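Local atomic coordinates of amino acid adenylation domain-containing protein (Bacillus stratosphericus LAMA 585, PDB entry 6ULY), a protein that probably selects a keto acid and activates it with ATP as an acyl adenylate, serving as an adenylation domain of a nonribosomal depsipeptide synthetase. Residues K283-S287 and G288-L292; H315-A318 and P319-L322; L254-L257 and D258-R262. One frame throughout, in Å; residues are numbered along the deposited sequence.

Interaction 1: residues K283-S287 and G288-L292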
ATOM      1  N   LYS A 283      30.786  -9.967  26.086  1.00 59.47           N
ATOM      2  CA  LYS A 283      31.693 -10.959  26.654  1.00 59.41           C
ATOM      3  C   LYS A 283      32.972 -11.058  25.832  1.00 55.49           C
ATOM      4  O   LYS A 283      34.080 -10.929  26.364  1.00 54.68           O
ATOM      5  CB  LYS A 283      30.999 -12.321  26.733  1.00 57.76           C
ATOM      6  N   GLU A 284      32.834 -11.279  24.525  1.00 52.49           N
ATOM      7  CA  GLU A 284      33.996 -11.429  23.662  1.00 50.79           C
ATOM      8  C   GLU A 284      34.666 -10.096  23.350  1.00 54.76           C
ATOM      9  O   GLU A 284      35.837 -10.087  22.952  1.00 54.57           O
ATOM     10  CB  GLU A 284      33.610 -12.145  22.360  1.00 51.77           C
ATOM     11  CG  GLU A 284      32.222 -11.825  21.818  1.00 66.10           C
ATOM     12  CD  GLU A 284      31.129 -12.740  22.375  1.00 59.49           C
ATOM     13  OE1 GLU A 284      31.156 -13.958  22.091  1.00 53.83           O
ATOM     14  OE2 GLU A 284      30.242 -12.236  23.099  1.00 57.56           O
ATOM     15  N   ILE A 285      33.963  -8.976  23.533  1.00 51.27           N
ATOM     16  CA  ILE A 285      34.606  -7.674  23.383  1.00 50.49           C
ATOM     17  C   ILE A 285      35.506  -7.390  24.576  1.00 46.68           C
ATOM     18  O   ILE A 285      36.578  -6.791  24.435  1.00 46.31           O
ATOM     19  CB  ILE A 285      33.555  -6.565  23.201  1.00 47.72           C
ATOM     20  CG1 ILE A 285      32.917  -6.653  21.815  1.00 52.23           C
ATOM     21  CG2 ILE A 285      34.191  -5.198  23.412  1.00 38.94           C
ATOM     22  CD1 ILE A 285      31.645  -5.824  21.674  1.00 48.88           C
ATOM     23  N   SER A 286      35.079  -7.799  25.772  1.00 47.11           N
ATOM     24  CA  SER A 286      35.892  -7.618  26.965  1.00 52.49           C
ATOM     25  C   SER A 286      37.094  -8.551  26.994  1.00 52.13           C
ATOM     26  O   SER A 286      37.930  -8.424  27.892  1.00 49.00           O
ATOM     27  CB  SER A 286      35.044  -7.830  28.221  1.00 53.74           C
ATOM     28  OG  SER A 286      34.725  -9.200  28.395  1.00 62.51           O
ATOM     29  N   SER A 287      37.193  -9.485  26.045  1.00 50.23           N
ATOM     30  CA  SER A 287      38.349 -10.363  25.913  1.00 51.37           C
ATOM     31  C   SER A 287      39.027 -10.191  24.558  1.00 48.38           C
ATOM     32  O   SER A 287      39.812 -11.049  24.146  1.00 47.22           O
ATOM     33  CB  SER A 287      37.941 -11.823  26.120  1.00 50.24           C
ATOM     34  OG  SER A 287      37.332 -12.000  27.389  1.00 61.40           O
ATOM     35  N   GLY A 288      38.727  -9.102  23.851  1.00 51.71           N
ATOM     36  CA  GLY A 288      39.359  -8.784  22.593  1.00 47.38           C
ATOM     37  C   GLY A 288      40.243  -7.550  22.703  1.00 47.82           C
ATOM     38  O   GLY A 288      40.350  -6.903  23.744  1.00 46.85           O
ATOM     39  N   SER A 289      40.886  -7.232  21.583  1.00 40.09           N
ATOM     40  CA  SER A 289      41.754  -6.064  21.510  1.00 45.95           C
ATOM     41  C   SER A 289      41.557  -5.371  20.172  1.00 44.63           C
ATOM     42  O   SER A 289      41.757  -5.983  19.117  1.00 45.06           O
ATOM     43  CB  SER A 289      43.223  -6.453  21.697  1.00 47.61           C
ATOM     44  OG  SER A 289      44.037  -5.295  21.734  1.00 54.25           O
ATOM     45  N   TRP A 290      41.166  -4.100  20.219  1.00 44.37           N
ATOM     46  CA  TRP A 290      41.085  -3.269  19.030  1.00 46.55           C
ATOM     47  C   TRP A 290      41.610  -1.879  19.352  1.00 44.27           C
ATOM     48  O   TRP A 290      41.507  -1.402  20.488  1.00 43.67           O
ATOM     49  CB  TRP A 290      39.651  -3.150  18.498  1.00 43.83           C
ATOM     50  CG  TRP A 290      39.023  -4.447  18.102  1.00 40.61           C
ATOM     51  CD1 TRP A 290      39.041  -5.025  16.867  1.00 41.06           C
ATOM     52  CD2 TRP A 290      38.265  -5.320  18.944  1.00 38.67           C
ATOM     53  NE1 TRP A 290      38.341  -6.208  16.889  1.00 41.72           N
ATOM     54  CE2 TRP A 290      37.856  -6.412  18.153  1.00 40.89           C
ATOM     55  CE3 TRP A 290      37.893  -5.285  20.291  1.00 47.02           C
ATOM     56  CZ2 TRP A 290      37.092  -7.460  18.666  1.00 44.09           C
ATOM     57  CZ3 TRP A 290      37.138  -6.328  20.799  1.00 52.27           C
ATOM     58  CH2 TRP A 290      36.745  -7.401  19.988  1.00 47.72           C
ATOM     59  N   ASP A 291      42.173  -1.231  18.341  1.00 44.80           N
ATOM     60  CA  ASP A 291      42.526   0.182  18.418  1.00 51.77           C
ATOM     61  C   ASP A 291      41.514   0.948  17.572  1.00 45.08           C
ATOM     62  O   ASP A 291      41.556   0.889  16.338  1.00 43.04           O
ATOM     63  CB  ASP A 291      43.956   0.426  17.943  1.00 45.69           C
ATOM     64  CG  ASP A 291      44.419   1.848  18.205  1.00 53.77           C
ATOM     65  OD1 ASP A 291      43.596   2.666  18.680  1.00 51.97           O
ATOM     66  OD2 ASP A 291      45.603   2.147  17.946  1.00 57.45           O
ATOM     67  N   LEU A 292      40.595   1.645  18.238  1.00 41.71           N
ATOM     68  CA  LEU A 292      39.563   2.432  17.573  1.00 45.93           C
ATOM     69  C   LEU A 292      39.754   3.926  17.824  1.00 48.26           C
ATOM     70  O   LEU A 292      38.786   4.693  17.835  1.00 47.91           O
ATOM     71  CB  LEU A 292      38.175   1.982  18.028  1.00 45.78           C
ATOM     72  CG  LEU A 292      37.881   0.489  17.846  1.00 41.20           C
ATOM     73  CD1 LEU A 292      36.542   0.120  18.452  1.00 46.54           C
ATOM     74  CD2 LEU A 292      37.924   0.096  16.376  1.00 47.34           C
TER
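A type I beta turn from Ile285 to Gly288 leads the chain out of helix 282-285 and into the loop before strand 297-301, and the indole of Trp290 folds back against it. The turn is closed by Gly288 N, which donates to Ile285 O over 3.2 Å; the N-H...O angle of 163° is straight, but the length makes the bond weak. Within the turn's first half, Ser286 OG donates to Lys283 O at 2.7 Å, tilted 29° from the carbonyl plane, a hydroxyl-to-carbonyl bond back into the helix; a weaker bond runs to Glu282 O.

Trp290 meets the turn with the edge of its six-membered ring. Its CZ3 lies 3.7 Å from Ile285 O, which sits in the ring plane, so the slightly positive C-H rim faces a carbonyl oxygen. Its CH2 reaches Ile285 CA at 4.0 Å. The ring is brought there by chi1 of -60°, which sets CG anti to the carbonyl carbon. Gly288 has no side chain, and the indole CH2 comes within 3.9 Å of Gly288 CA. Ile285 crosses the indole at about a right angle, touching it through its CG2 branch.

The contact lies near the protein surface but has a covered side. Helix 255-262 supplies Leu257 beneath both Ile285 and Trp290, and Asp258 OD1 accepts a hydrogen bond from Trp290 NE1. The ring of His320 packs edge-to-face with the indole. Ile285 O takes two hydrogen bonds, the weak one from Gly288 N and one from His320 NE2, besides the Trp290 CZ3 edge. The apolar part of the contact is the pair Ile285 CG2 and Trp290 CZ3, 4.1 Å apart.

Interaction 2: residues H315-A318 and P319-L322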
ATOM      1  N   HIS A 315      30.074   2.806  25.798  1.00 52.68           N
ATOM      2  CA  HIS A 315      30.659   2.310  27.038  1.00 56.93           C
ATOM      3  C   HIS A 315      31.464   1.040  26.787  1.00 57.40           C
ATOM      4  O   HIS A 315      32.605   0.913  27.248  1.00 57.41           O
ATOM      5  CB  HIS A 315      29.547   2.064  28.060  1.00 63.80           C
ATOM      6  CG  HIS A 315      30.037   1.664  29.416  1.00 75.42           C
ATOM      7  ND1 HIS A 315      30.026   0.357  29.856  1.00 73.99           N
ATOM      8  CD2 HIS A 315      30.536   2.399  30.438  1.00 85.45           C
ATOM      9  CE1 HIS A 315      30.505   0.304  31.086  1.00 76.31           C
ATOM     10  NE2 HIS A 315      30.823   1.530  31.462  1.00 76.18           N
ATOM     11  N   LEU A 316      30.893   0.098  26.032  1.00 54.73           N
ATOM     12  CA  LEU A 316      31.578  -1.164  25.775  1.00 57.84           C
ATOM     13  C   LEU A 316      32.891  -0.947  25.036  1.00 56.49           C
ATOM     14  O   LEU A 316      33.879  -1.646  25.293  1.00 47.59           O
ATOM     15  CB  LEU A 316      30.677  -2.100  24.969  1.00 54.53           C
ATOM     16  CG  LEU A 316      29.572  -2.840  25.724  1.00 67.20           C
ATOM     17  CD1 LEU A 316      28.662  -3.564  24.749  1.00 63.73           C
ATOM     18  CD2 LEU A 316      30.158  -3.823  26.721  1.00 75.12           C
ATOM     19  N   LEU A 317      32.921   0.005  24.105  1.00 50.22           N
ATOM     20  CA  LEU A 317      34.076   0.196  23.238  1.00 52.75           C
ATOM     21  C   LEU A 317      35.024   1.285  23.723  1.00 45.16           C
ATOM     22  O   LEU A 317      36.064   1.500  23.093  1.00 44.61           O
ATOM     23  CB  LEU A 317      33.614   0.516  21.813  1.00 45.65           C
ATOM     24  CG  LEU A 317      32.800  -0.570  21.109  1.00 49.99           C
ATOM     25  CD1 LEU A 317      32.473  -0.138  19.688  1.00 50.64           C
ATOM     26  CD2 LEU A 317      33.534  -1.902  21.106  1.00 52.58           C
ATOM     27  N   ALA A 318      34.695   1.979  24.812  1.00 44.87           N
ATOM     28  CA  ALA A 318      35.615   2.965  25.377  1.00 43.26           C
ATOM     29  C   ALA A 318      36.990   2.382  25.681  1.00 53.53           C
ATOM     30  O   ALA A 318      37.994   2.978  25.258  1.00 51.94           O
ATOM     31  CB  ALA A 318      34.988   3.579  26.636  1.00 43.51           C
ATOM     32  N   PRO A 319      37.120   1.247  26.377  1.00 53.51           N
ATOM     33  CA  PRO A 319      38.468   0.701  26.625  1.00 51.65           C
ATOM     34  C   PRO A 319      39.259   0.428  25.358  1.00 50.21           C
ATOM     35  O   PRO A 319      40.494   0.419  25.414  1.00 56.63           O
ATOM     36  CB  PRO A 319      38.193  -0.593  27.408  1.00 52.78           C
ATOM     37  CG  PRO A 319      36.748  -0.905  27.174  1.00 55.28           C
ATOM     38  CD  PRO A 319      36.073   0.423  27.008  1.00 50.60           C
ATOM     39  N   HIS A 320      38.601   0.220  24.219  1.00 47.35           N
ATOM     40  CA  HIS A 320      39.297  -0.031  22.964  1.00 42.92           C
ATOM     41  C   HIS A 320      39.628   1.252  22.206  1.00 39.03           C
ATOM     42  O   HIS A 320      40.002   1.187  21.030  1.00 39.06           O
ATOM     43  CB  HIS A 320      38.466  -0.966  22.080  1.00 42.84           C
ATOM     44  CG  HIS A 320      38.176  -2.293  22.715  1.00 52.34           C
ATOM     45  ND1 HIS A 320      39.085  -3.330  22.720  1.00 49.57           N
ATOM     46  CD2 HIS A 320      37.083  -2.747  23.371  1.00 50.60           C
ATOM     47  CE1 HIS A 320      38.561  -4.368  23.350  1.00 46.23           C
ATOM     48  NE2 HIS A 320      37.347  -4.039  23.755  1.00 50.10           N
ATOM     49  N   GLY A 321      39.504   2.409  22.849  1.00 38.17           N
ATOM     50  CA  GLY A 321      39.905   3.662  22.243  1.00 43.82           C
ATOM     51  C   GLY A 321      38.843   4.392  21.449  1.00 47.29           C
ATOM     52  O   GLY A 321      39.182   5.324  20.710  1.00 51.67           O
ATOM     53  N   LEU A 322      37.574   4.013  21.567  1.00 49.38           N
ATOM     54  CA  LEU A 322      36.514   4.735  20.871  1.00 45.61           C
ATOM     55  C   LEU A 322      36.126   5.959  21.691  1.00 41.73           C
ATOM     56  O   LEU A 322      35.638   5.826  22.818  1.00 45.25           O
ATOM     57  CB  LEU A 322      35.301   3.842  20.639  1.00 42.47           C
ATOM     58  CG  LEU A 322      34.249   4.452  19.703  1.00 44.47           C
ATOM     59  CD1 LEU A 322      34.706   4.358  18.252  1.00 41.55           C
ATOM     60  CD2 LEU A 322      32.894   3.791  19.889  1.00 42.38           C
TER
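Two backbone hydrogen bonds, Gly321 N to Ala318 O and Leu322 N to Leu317 O, give this turn the pattern of a Schellman motif, placed where helix 307-317 gives way to the loop before strand 327-333. The inner bond, from Gly321 N to Ala318 O, measures 2.9 Å, although the donor stands above the carbonyl plane, 52° out of it, and not on a lone pair. Round it closes the wider bond from Leu322 N to Leu317 O, 3.3 Å and weak. Separately, Leu317 O accepts a weak bond from His320 N, so two N-H groups share one oxygen. Gly321 carries the positive phi (90°) that the motif requires, a conformation that favours glycine.

The apolar half of the motif joins the residues at either end of the wide bond. Leu322 lays its CB and CD2 against Leu317 CB, the CD2 contact measuring 3.9 Å, and the two side chains cross at a slant. Leu322 CB already points toward Leu317, and chi1 of -170° swings CG beside the carbonyl carbon. Met260 of helix 255-262 and Phe313 add to the apolar surroundings of Leu322, and Leu257 touches Leu317.

Pro319 sits on the outer side of the turn and has no N-H to offer. Its CD approaches the carbonyl oxygens of both His315 and Leu316, filling the position in which a helical N-H would normally donate. The ring of His320 has its edge near Leu316 O and Leu317 CA. Ala318 CB lies 3.4 Å from Pro319 CD, closer than usual van der Waals contact, across the peptide bond that joins the two residues.

Interaction 3: residues L254-L257 and D258-R262. With SO4 (sulfate ion), chain N; SO4 (sulfate ion), chain O.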
ATOM      1  N   LEU A 254      31.437  -8.655  14.970  1.00 51.86           N
ATOM      2  CA  LEU A 254      32.691  -8.125  15.497  1.00 48.46           C
ATOM      3  C   LEU A 254      33.693  -7.803  14.399  1.00 45.54           C
ATOM      4  O   LEU A 254      34.672  -7.097  14.666  1.00 45.84           O
ATOM      5  CB  LEU A 254      33.308  -9.110  16.488  1.00 48.17           C
ATOM      6  CG  LEU A 254      32.609  -9.210  17.846  1.00 55.54           C
ATOM      7  CD1 LEU A 254      33.342 -10.200  18.739  1.00 53.39           C
ATOM      8  CD2 LEU A 254      32.500  -7.848  18.527  1.00 55.39           C
ATOM      9  N   ARG A 255      33.477  -8.293  13.177  1.00 43.56           N
ATOM     10  CA  ARG A 255      34.318  -7.877  12.062  1.00 41.19           C
ATOM     11  C   ARG A 255      34.303  -6.368  11.876  1.00 47.18           C
ATOM     12  O   ARG A 255      35.299  -5.791  11.429  1.00 49.06           O
ATOM     13  CB  ARG A 255      33.862  -8.566  10.781  1.00 46.86           C
ATOM     14  CG  ARG A 255      34.324  -9.990  10.692  1.00 48.89           C
ATOM     15  CD  ARG A 255      33.688 -10.729   9.542  1.00 55.46           C
ATOM     16  NE  ARG A 255      34.164 -12.103   9.510  1.00 62.75           N
ATOM     17  CZ  ARG A 255      33.596 -13.085   8.824  1.00 70.64           C
ATOM     18  NH1 ARG A 255      32.506 -12.859   8.103  1.00 68.56           N
ATOM     19  NH2 ARG A 255      34.122 -14.302   8.869  1.00 82.65           N
ATOM     20  N   TRP A 256      33.181  -5.716  12.186  1.00 48.17           N
ATOM     21  CA  TRP A 256      33.150  -4.258  12.166  1.00 47.62           C
ATOM     22  C   TRP A 256      34.315  -3.695  12.968  1.00 46.55           C
ATOM     23  O   TRP A 256      35.049  -2.818  12.497  1.00 44.21           O
ATOM     24  CB  TRP A 256      31.816  -3.759  12.727  1.00 42.41           C
ATOM     25  CG  TRP A 256      31.408  -2.381  12.288  1.00 46.22           C
ATOM     26  CD1 TRP A 256      32.000  -1.605  11.330  1.00 42.07           C
ATOM     27  CD2 TRP A 256      30.304  -1.618  12.793  1.00 46.39           C
ATOM     28  NE1 TRP A 256      31.335  -0.408  11.214  1.00 44.88           N
ATOM     29  CE2 TRP A 256      30.289  -0.391  12.100  1.00 44.81           C
ATOM     30  CE3 TRP A 256      29.329  -1.852  13.770  1.00 44.43           C
ATOM     31  CZ2 TRP A 256      29.337   0.595  12.349  1.00 41.91           C
ATOM     32  CZ3 TRP A 256      28.386  -0.871  14.017  1.00 44.97           C
ATOM     33  CH2 TRP A 256      28.396   0.338  13.308  1.00 43.07           C
ATOM     34  N   LEU A 257      34.504  -4.198  14.188  1.00 43.30           N
ATOM     35  CA  LEU A 257      35.624  -3.743  15.003  1.00 50.76           C
ATOM     36  C   LEU A 257      36.953  -4.028  14.311  1.00 46.55           C
ATOM     37  O   LEU A 257      37.791  -3.131  14.162  1.00 42.56           O
ATOM     38  CB  LEU A 257      35.573  -4.405  16.380  1.00 50.16           C
ATOM     39  CG  LEU A 257      34.296  -4.155  17.188  1.00 47.27           C
ATOM     40  CD1 LEU A 257      34.469  -4.652  18.618  1.00 48.88           C
ATOM     41  CD2 LEU A 257      33.908  -2.686  17.179  1.00 50.93           C
ATOM     42  N   ASP A 258      37.158  -5.273  13.870  1.00 48.28           N
ATOM     43  CA  ASP A 258      38.399  -5.625  13.182  1.00 47.60           C
ATOM     44  C   ASP A 258      38.678  -4.666  12.037  1.00 50.20           C
ATOM     45  O   ASP A 258      39.820  -4.235  11.829  1.00 50.17           O
ATOM     46  CB  ASP A 258      38.321  -7.048  12.627  1.00 50.09           C
ATOM     47  CG  ASP A 258      38.063  -8.082  13.690  1.00 43.15           C
ATOM     48  OD1 ASP A 258      38.112  -7.742  14.890  1.00 39.34           O
ATOM     49  OD2 ASP A 258      37.804  -9.240  13.310  1.00 46.65           O
ATOM     50  N   TRP A 259      37.640  -4.349  11.263  1.00 44.97           N
ATOM     51  CA  TRP A 259      37.811  -3.531  10.071  1.00 47.57           C
ATOM     52  C   TRP A 259      38.174  -2.099  10.443  1.00 46.10           C
ATOM     53  O   TRP A 259      39.120  -1.525   9.891  1.00 44.84           O
ATOM     54  CB  TRP A 259      36.533  -3.575   9.234  1.00 48.69           C
ATOM     55  CG  TRP A 259      36.242  -4.924   8.619  1.00 47.35           C
ATOM     56  CD1 TRP A 259      37.145  -5.908   8.330  1.00 48.35           C
ATOM     57  CD2 TRP A 259      34.958  -5.432   8.220  1.00 46.91           C
ATOM     58  NE1 TRP A 259      36.507  -6.989   7.770  1.00 47.53           N
ATOM     59  CE2 TRP A 259      35.165  -6.726   7.697  1.00 43.81           C
ATOM     60  CE3 TRP A 259      33.655  -4.919   8.255  1.00 47.31           C
ATOM     61  CZ2 TRP A 259      34.122  -7.510   7.210  1.00 50.30           C
ATOM     62  CZ3 TRP A 259      32.617  -5.705   7.772  1.00 44.63           C
ATOM     63  CH2 TRP A 259      32.858  -6.985   7.257  1.00 51.40           C
ATOM     64  N   MET A 260      37.435  -1.503  11.381  1.00 45.63           N
ATOM     65  CA  MET A 260      37.779  -0.161  11.833  1.00 48.97           C
ATOM     66  C   MET A 260      39.224  -0.100  12.303  1.00 46.63           C
ATOM     67  O   MET A 260      39.920   0.894  12.077  1.00 43.88           O
ATOM     68  CB  MET A 260      36.844   0.275  12.956  1.00 46.80           C
ATOM     69  CG  MET A 260      35.459   0.670  12.485  1.00 50.00           C
ATOM     70  SD  MET A 260      34.262   0.657  13.829  1.00 52.25           S
ATOM     71  CE  MET A 260      34.871   1.972  14.877  1.00 51.56           C
ATOM     72  N   ASP A 261      39.689  -1.160  12.960  1.00 52.20           N
ATOM     73  CA  ASP A 261      41.042  -1.189  13.498  1.00 51.21           C
ATOM     74  C   ASP A 261      42.066  -1.421  12.395  1.00 49.43           C
ATOM     75  O   ASP A 261      43.067  -0.703  12.303  1.00 53.44           O
ATOM     76  CB  ASP A 261      41.134  -2.278  14.568  1.00 53.60           C
ATOM     77  CG  ASP A 261      42.560  -2.602  14.957  1.00 49.91           C
ATOM     78  OD1 ASP A 261      43.032  -2.067  15.984  1.00 47.88           O
ATOM     79  OD2 ASP A 261      43.202  -3.391  14.234  1.00 51.58           O
ATOM     80  N   ARG A 262      41.805  -2.401  11.529  1.00 48.81           N
ATOM     81  CA  ARG A 262      42.776  -2.812  10.520  1.00 45.44           C
ATOM     82  C   ARG A 262      43.041  -1.715   9.499  1.00 50.74           C
ATOM     83  O   ARG A 262      44.149  -1.633   8.960  1.00 47.37           O
ATOM     84  CB  ARG A 262      42.261  -4.087   9.853  1.00 51.22           C
ATOM     85  CG  ARG A 262      42.903  -4.526   8.548  1.00 48.34           C
ATOM     86  CD  ARG A 262      42.178  -5.797   8.099  1.00 52.80           C
ATOM     87  NE  ARG A 262      42.475  -6.235   6.740  1.00 55.21           N
ATOM     88  CZ  ARG A 262      41.716  -7.090   6.055  1.00 61.77           C
ATOM     89  NH1 ARG A 262      40.609  -7.588   6.600  1.00 58.90           N
ATOM     90  NH2 ARG A 262      42.054  -7.444   4.823  1.00 67.29           N
TER
HETATM   91  S   SO4 N 712      31.634 -16.440   7.324  1.00 99.48           S
HETATM   92  O1  SO4 N 712      31.175 -15.081   7.277  1.00 82.18           O
HETATM   93  O2  SO4 N 712      30.730 -17.275   6.582  1.00 86.79           O
HETATM   94  O3  SO4 N 712      32.946 -16.522   6.744  1.00101.11           O
HETATM   95  O4  SO4 N 712      31.684 -16.884   8.690  1.00 92.59           O
HETATM   96  S   SO4 O 713      37.914 -14.523   8.193  1.00 96.57           S
HETATM   97  O1  SO4 O 713      37.483 -13.166   8.019  1.00 86.38           O
HETATM   98  O2  SO4 O 713      37.210 -15.111   9.296  1.00 95.40           O
HETATM   99  O3  SO4 O 713      37.640 -15.270   6.997  1.00 95.91           O
HETATM  100  O4  SO4 O 713      39.323 -14.546   8.459  1.00110.83           O
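Arg255 and Trp259, one helical turn apart, meet with the arginine's aliphatic root laid over the indole. Arg255 CB stands 3.9 Å from the centroid of the six-membered ring and only 16° off its normal, a CH-pi contact over the face. The same face receives Arg255 O, 3.0 Å above the ring plane and toward the rim, while that oxygen also accepts a hydrogen bond from Trp259 N at 2.8 Å.

Beyond CG the arginine runs extended, carrying its guanidinium past the ring with the two planes 28° apart. Two sulfate ions, probably from the crystallisation liquor, gather at its edge. NH1 donates to O1 of the chain N sulfate at 2.7 Å, and NH2 spans both ions, reaching O2 of the chain O sulfate at 3.2 Å and, weakly, O3 of the chain N sulfate. NH1 also has Asp248 O as a partner.

A second pair, Trp256 and Met260, repeats the four-residue spacing. Here the sulfur SD lies over the five-membered ring, 4.2 Å from its centroid and 17° off the normal, a Met-aromatic contact. The indole's NE1 is bonded to Thr268 OG1, and Trp218 and Phe275 meet its ring edge-to-face. Met260 N to Trp256 O (2.9 Å) binds the same pair through the backbone.

The i to i+4 spacing of both pairs is that of an alpha-helix, and this one packs on a beta-sheet: Trp256, Trp259 and Met260 all rest on Leu216 of strand 214-217, in the alpha/beta architecture of the AMP-binding enzyme family.

Along the chain the order is interaction 3, interaction 1, interaction 2, all on one side of the chain's centre. Interactions 1 and 2 have centres about 8 Å apart, interactions 1 and 3 about 10 Å, and interactions 2 and 3 about 13 Å. They belong to connections between successive parallel strands of the mixed sheet: helix 255-262 precedes strand 267-270, the 283-292 turn precedes strand 297-301, and the 315-322 turn precedes strand 327-333. The middle turn bonds to both neighbours, through Asp291 N to Asp261 OD1 (2.6 Å) and Leu292 N to His320 O (2.9 Å). The Trp256 side chain, about 13 Å from the bound adenylate, lies outside its first shell.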